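Local coordinates for protein tyrocidine synthetase 3 (Brevibacillus brevis, PDB 2JGP) that forms part of a nonribosomal peptide synthetase, pairing a peptidyl carrier domain with a condensation domain that makes peptide bonds during assembly of the antibiotic tyrocidine, at residues A[66-69]-A[70-74]; A[237-241]-A[242-246]; A[138-141]-A[142-145]. One frame throughout, in Å; residues are numbered along the deposited sequence.

The three contacts follow the chain in the order 1, 3, 2, and all are local, each made within one continuous run of residues. Interaction 1 belongs to the peptidyl carrier region, where it caps the start of helix 70-79; its centre lies 38 Å from that of interaction 2 and 41 Å from that of interaction 3. The other two fall in the condensation domain, with centres 10 Å apart. There helix 133-146, whose second half carries interaction 3, packs against the end of helix 227-241, which interaction 2 closes, and Leu240 CD1 comes within 3.5 Å of Leu143 CD2. Both domains of the bidomain are thus represented: interactions 2 and 3 belong to one helix pair, while interaction 1 stands apart in the carrier.

Interaction 1: A[66-69]-A[70-74]; sequences EKPT and IQELA
Thr69 OG1 donates a short hydrogen bond of 2.6 Å to Glu72 OE2, and the carboxylate receives it on its anti lone pair, away from OE1. Thr69 is the N-cap of the helix, and the same hydroxyl accepts from Glu72 N in a weak capping bond (3.5 Å). A water donates to OG1 as well (2.7 Å from water 2) and in turn accepts from Gln71 NE2, so three bonds grip one hydroxyl. With chi1 at 62°, OG1 stands between the backbone N and the carbonyl carbon of Thr69, where it can face the first turn. Glu72 reaches back from that turn with CG anti to its own carbonyl carbon (chi1 -69°) and the chain extended, and OE2 also brushes Pro68 CD at 3.5 Å. Leu73 N to Thr69 O (3.0 Å) is the first i to i+4 bond of the helix.

Next to this, Lys67 CB lies 3.8 Å from Glu72 CB, the two side chains crossing at about a right angle. Lys67 NZ stays 5.3 Å from Glu72 OE1, and instead reaches Glu72 O through water 1. The opposite charges may still attract weakly at that range.

Gln71 is held from outside by Arg8, which bonds its OE1. Pro68 and Gln71 also have backbone bonds to Phe34 and Ala30. The turn thus links helix 61-66 to helix 70-79 in the carrier region: Leu73 packs back on Ile63 and Leu64, while Ile70 touches Trp19 of helix 10-23.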
# COMPACT_ATOMS: atom_id res chain seq x y z
N GLU A 66 -25.96 9.52 20.58
CA GLU A 66 -24.86 9.73 21.53
C GLU A 66 -23.59 10.22 20.83
O GLU A 66 -22.88 11.06 21.38
CB GLU A 66 -24.59 8.41 22.25
CG GLU A 66 -23.57 8.46 23.37
CD GLU A 66 -23.42 7.12 24.06
OE1 GLU A 66 -24.43 6.59 24.56
OE2 GLU A 66 -22.29 6.58 24.10
N LYS A 67 -23.34 9.71 19.63
CA LYS A 67 -22.13 10.00 18.87
C LYS A 67 -22.54 10.61 17.52
O LYS A 67 -22.45 9.94 16.49
CB LYS A 67 -21.33 8.72 18.64
CG LYS A 67 -21.09 7.85 19.87
CD LYS A 67 -20.02 8.41 20.78
CE LYS A 67 -19.50 7.32 21.73
NZ LYS A 67 -18.27 7.76 22.42
N PRO A 68 -23.02 11.86 17.53
CA PRO A 68 -23.66 12.46 16.36
C PRO A 68 -22.74 13.01 15.27
O PRO A 68 -23.24 13.53 14.27
CB PRO A 68 -24.49 13.59 16.97
CG PRO A 68 -23.66 14.04 18.12
CD PRO A 68 -23.02 12.79 18.68
N THR A 69 -21.42 12.90 15.43
CA THR A 69 -20.50 13.36 14.40
C THR A 69 -19.80 12.18 13.73
O THR A 69 -19.66 11.11 14.32
CB THR A 69 -19.43 14.32 14.99
OG1 THR A 69 -18.65 13.63 15.97
CG2 THR A 69 -20.09 15.55 15.61
N ILE A 70 -19.38 12.39 12.49
CA ILE A 70 -18.70 11.35 11.72
C ILE A 70 -17.51 10.76 12.49
O ILE A 70 -17.34 9.54 12.53
CB ILE A 70 -18.19 11.89 10.36
CG1 ILE A 70 -19.36 12.18 9.41
CG2 ILE A 70 -17.23 10.91 9.70
CD1 ILE A 70 -20.11 10.93 8.95
N GLN A 71 -16.68 11.62 13.08
CA GLN A 71 -15.47 11.11 13.75
C GLN A 71 -15.81 10.27 14.98
O GLN A 71 -15.17 9.26 15.23
CB GLN A 71 -14.49 12.23 14.10
CG GLN A 71 -14.98 13.26 15.08
CD GLN A 71 -13.96 14.36 15.34
OE1 GLN A 71 -12.89 14.38 14.74
NE2 GLN A 71 -14.29 15.28 16.24
N GLU A 72 -16.83 10.67 15.73
CA GLU A 72 -17.22 9.91 16.92
C GLU A 72 -17.82 8.56 16.54
O GLU A 72 -17.53 7.55 17.19
CB GLU A 72 -18.24 10.67 17.74
CG GLU A 72 -17.70 11.90 18.42
CD GLU A 72 -18.81 12.69 19.09
OE1 GLU A 72 -18.90 12.61 20.33
OE2 GLU A 72 -19.60 13.35 18.38
N LEU A 73 -18.68 8.56 15.52
CA LEU A 73 -19.39 7.35 15.12
C LEU A 73 -18.43 6.36 14.45
O LEU A 73 -18.53 5.16 14.66
CB LEU A 73 -20.55 7.70 14.19
CG LEU A 73 -21.60 6.62 13.89
CD1 LEU A 73 -22.27 6.13 15.17
CD2 LEU A 73 -22.64 7.18 12.94
N ALA A 74 -17.50 6.87 13.64
CA ALA A 74 -16.44 6.03 13.07
C ALA A 74 -15.58 5.38 14.16
O ALA A 74 -15.27 4.19 14.08
CB ALA A 74 -15.56 6.84 12.13
O HOH W 1 -16.80 7.34 19.74
O HOH W 2 -17.00 15.38 17.24

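Interaction 2: A[237-241]-A[242-246]; sequences WVQLY and QGDVL
Leu246 lays its CD1 over the isobutyl end of Leu240, 3.7 Å from CG and nearly as close to both methyls, the two side chains crossing at about a right angle. Its other methyl, CD2, lies against the end of Gln239, so the leucine fork straddles two neighbouring residues of the last helical turn. Leu240 can meet it because its CG stands anti to the carbonyl carbon (chi1 -72°), which carries the methyls towards the returning chain.

The backbone between them is a Schellman motif that ends helix 227-241. Gly243 takes a positive phi of 88°, a conformation that glycine adopts readily, and its N bonds to Leu240 O at 2.9 Å. Asp244 N reaches back to Gln239 O at 3.0 Å, and before them Gln242 N bonds to Val238 O at 3.3 Å. Asp244 CB also lies 3.4 Å from Gln239 O, the oxygen its own amide N grips.

Gln242 runs alongside Val238, pointing the same way, with NE2 modelled so tightly against the CG1 methyl that the detail of this approach is doubtful. Around the turn, Leu240 also packs on Leu143 and Leu246 on Arg146, both in helix 133-146, while Tyr241 OH bonds to Glu132 N.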
# COMPACT_ATOMS: atom_id res chain seq x y z
N TRP A 237 14.41 -4.10 15.76
CA TRP A 237 15.74 -4.69 15.89
C TRP A 237 16.67 -3.73 16.62
O TRP A 237 17.38 -4.12 17.56
CB TRP A 237 16.31 -5.05 14.51
CG TRP A 237 17.68 -5.65 14.62
CD1 TRP A 237 17.98 -6.95 14.88
CD2 TRP A 237 18.92 -4.95 14.51
NE1 TRP A 237 19.35 -7.11 14.93
CE2 TRP A 237 19.95 -5.90 14.71
CE3 TRP A 237 19.28 -3.62 14.26
CZ2 TRP A 237 21.30 -5.57 14.66
CZ3 TRP A 237 20.63 -3.29 14.21
CH2 TRP A 237 21.62 -4.26 14.41
N VAL A 238 16.67 -2.47 16.19
CA VAL A 238 17.45 -1.40 16.82
C VAL A 238 17.11 -1.24 18.30
O VAL A 238 18.00 -1.11 19.14
CB VAL A 238 17.24 -0.05 16.09
CG1 VAL A 238 17.80 1.12 16.90
CG2 VAL A 238 17.88 -0.09 14.70
N GLN A 239 15.81 -1.24 18.61
CA GLN A 239 15.34 -1.14 19.99
C GLN A 239 15.76 -2.35 20.82
O GLN A 239 16.27 -2.20 21.94
CB GLN A 239 13.81 -0.98 20.03
CG GLN A 239 13.32 0.40 19.61
CD GLN A 239 11.81 0.45 19.45
OE1 GLN A 239 11.26 -0.08 18.49
NE2 GLN A 239 11.13 1.10 20.39
N LEU A 240 15.55 -3.55 20.28
CA LEU A 240 15.91 -4.79 20.97
C LEU A 240 17.42 -4.91 21.22
O LEU A 240 17.83 -5.37 22.29
CB LEU A 240 15.42 -6.02 20.20
CG LEU A 240 13.90 -6.24 20.24
CD1 LEU A 240 13.48 -7.25 19.17
CD2 LEU A 240 13.44 -6.68 21.63
N TYR A 241 18.23 -4.50 20.25
CA TYR A 241 19.68 -4.46 20.41
C TYR A 241 20.09 -3.57 21.59
O TYR A 241 21.05 -3.88 22.30
CB TYR A 241 20.36 -3.97 19.13
CG TYR A 241 21.88 -4.06 19.16
CD1 TYR A 241 22.55 -5.15 18.61
CD2 TYR A 241 22.64 -3.04 19.73
CE1 TYR A 241 23.94 -5.23 18.63
CE2 TYR A 241 24.03 -3.11 19.76
CZ TYR A 241 24.67 -4.21 19.21
OH TYR A 241 26.05 -4.28 19.24
N GLN A 242 19.36 -2.48 21.79
CA GLN A 242 19.59 -1.57 22.92
C GLN A 242 19.00 -2.10 24.23
O GLN A 242 19.23 -1.51 25.29
CB GLN A 242 18.99 -0.19 22.63
CG GLN A 242 19.59 0.53 21.42
CD GLN A 242 18.76 1.74 21.00
OE1 GLN A 242 18.10 2.36 21.83
NE2 GLN A 242 18.81 2.07 19.72
N GLY A 243 18.24 -3.18 24.16
CA GLY A 243 17.65 -3.81 25.34
C GLY A 243 16.30 -3.24 25.74
O GLY A 243 15.84 -3.45 26.87
N ASP A 244 15.65 -2.53 24.82
CA ASP A 244 14.34 -1.93 25.09
C ASP A 244 13.25 -3.00 25.13
O ASP A 244 13.39 -4.06 24.53
CB ASP A 244 13.99 -0.88 24.03
CG ASP A 244 14.86 0.36 24.13
OD1 ASP A 244 15.51 0.57 25.17
OD2 ASP A 244 14.90 1.14 23.15
N VAL A 245 12.18 -2.70 25.85
CA VAL A 245 11.01 -3.57 25.94
C VAL A 245 9.95 -3.04 24.99
O VAL A 245 9.60 -1.86 25.03
CB VAL A 245 10.44 -3.62 27.37
CG1 VAL A 245 9.32 -4.64 27.46
CG2 VAL A 245 11.54 -3.93 28.37
N LEU A 246 9.44 -3.92 24.12
CA LEU A 246 8.47 -3.53 23.10
C LEU A 246 7.04 -3.80 23.58
O LEU A 246 6.82 -4.71 24.38
CB LEU A 246 8.75 -4.28 21.81
CG LEU A 246 10.15 -4.09 21.22
CD1 LEU A 246 10.39 -5.05 20.06
CD2 LEU A 246 10.36 -2.64 20.78

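Interaction 3: A[138-141]-A[142-145]; sequences AAFQ and RLIA
Arg142 N bonds to Ala138 O at 3.0 Å, the first of four consecutive i to i+4 bonds along the second half of helix 133-146. Leu143 N to Ala139 O (2.9 Å), Ile144 N to Phe140 O (2.9 Å) and Ala145 N to Gln141 O (3.0 Å) follow, all of them fairly straight.

Side chains then pack back on the previous turn. Ile144 swings CG1 in to 3.1 Å from Phe140 O, because at chi1 -67° this branch stands anti to its carbonyl carbon; CD1 stays beside the same oxygen. Leu143 CD1 meets Phe140 CD1 at 4.1 Å, the two side chains crossing obliquely. On the outer face Arg142 extends from CG to NE back along the helix, its CG 3.5 Å from Ala138 O and NH1 near Ala138 CB.

Beyond these residues, the Phe140 ring meets Trp237 with the planes about 40° apart, and Leu143 rests on Leu240 of the same helix 227-241. The chemistry thus divides by face: Phe140, Leu143 and Ile144 are apolar and buried, while Gln141 and Arg142 are polar and exposed, an amphipathic helix whose apolar side packs on helix 227-241 and on Phe171 within the condensation domain.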
# COMPACT_ATOMS: atom_id res chain seq x y z
N ALA A 138 21.02 -12.13 18.92
CA ALA A 138 20.04 -12.19 20.01
C ALA A 138 18.81 -11.31 19.74
O ALA A 138 17.69 -11.69 20.08
CB ALA A 138 20.69 -11.78 21.32
N ALA A 139 19.03 -10.15 19.13
CA ALA A 139 17.93 -9.26 18.76
C ALA A 139 17.03 -9.92 17.73
O ALA A 139 15.80 -9.85 17.84
CB ALA A 139 18.46 -7.92 18.25
N PHE A 140 17.62 -10.57 16.73
CA PHE A 140 16.84 -11.30 15.72
C PHE A 140 16.08 -12.48 16.32
O PHE A 140 14.96 -12.78 15.89
CB PHE A 140 17.73 -11.77 14.57
CG PHE A 140 17.95 -10.73 13.51
CD1 PHE A 140 16.91 -10.37 12.65
CD2 PHE A 140 19.17 -10.09 13.38
CE1 PHE A 140 17.10 -9.40 11.68
CE2 PHE A 140 19.37 -9.12 12.41
CZ PHE A 140 18.33 -8.78 11.56
N GLN A 141 16.69 -13.16 17.28
CA GLN A 141 16.04 -14.29 17.95
C GLN A 141 14.79 -13.81 18.69
O GLN A 141 13.74 -14.45 18.63
CB GLN A 141 17.01 -14.99 18.90
CG GLN A 141 18.06 -15.82 18.15
CD GLN A 141 19.12 -16.42 19.06
OE1 GLN A 141 19.66 -17.49 18.76
NE2 GLN A 141 19.43 -15.75 20.15
N ARG A 142 14.92 -12.67 19.37
CA ARG A 142 13.78 -12.04 20.04
C ARG A 142 12.71 -11.60 19.04
O ARG A 142 11.52 -11.80 19.28
CB ARG A 142 14.22 -10.86 20.90
CG ARG A 142 14.94 -11.27 22.19
CD ARG A 142 15.09 -10.09 23.13
NE ARG A 142 15.51 -10.51 24.47
CZ ARG A 142 16.75 -10.86 24.82
NH1 ARG A 142 17.74 -10.86 23.93
NH2 ARG A 142 17.00 -11.22 26.07
N LEU A 143 13.12 -11.02 17.91
CA LEU A 143 12.18 -10.63 16.85
C LEU A 143 11.39 -11.82 16.35
O LEU A 143 10.17 -11.73 16.15
CB LEU A 143 12.91 -10.00 15.65
CG LEU A 143 13.32 -8.52 15.70
CD1 LEU A 143 13.93 -8.16 14.35
CD2 LEU A 143 12.13 -7.61 16.01
N ILE A 144 12.09 -12.92 16.11
CA ILE A 144 11.48 -14.16 15.65
C ILE A 144 10.49 -14.69 16.69
O ILE A 144 9.40 -15.13 16.33
CB ILE A 144 12.54 -15.24 15.33
CG1 ILE A 144 13.37 -14.81 14.12
CG2 ILE A 144 11.88 -16.58 15.05
CD1 ILE A 144 14.68 -15.58 13.96
N ALA A 145 10.87 -14.65 17.97
CA ALA A 145 9.96 -15.02 19.05
C ALA A 145 8.73 -14.10 19.11
O ALA A 145 7.62 -14.56 19.37
CB ALA A 145 10.69 -14.99 20.40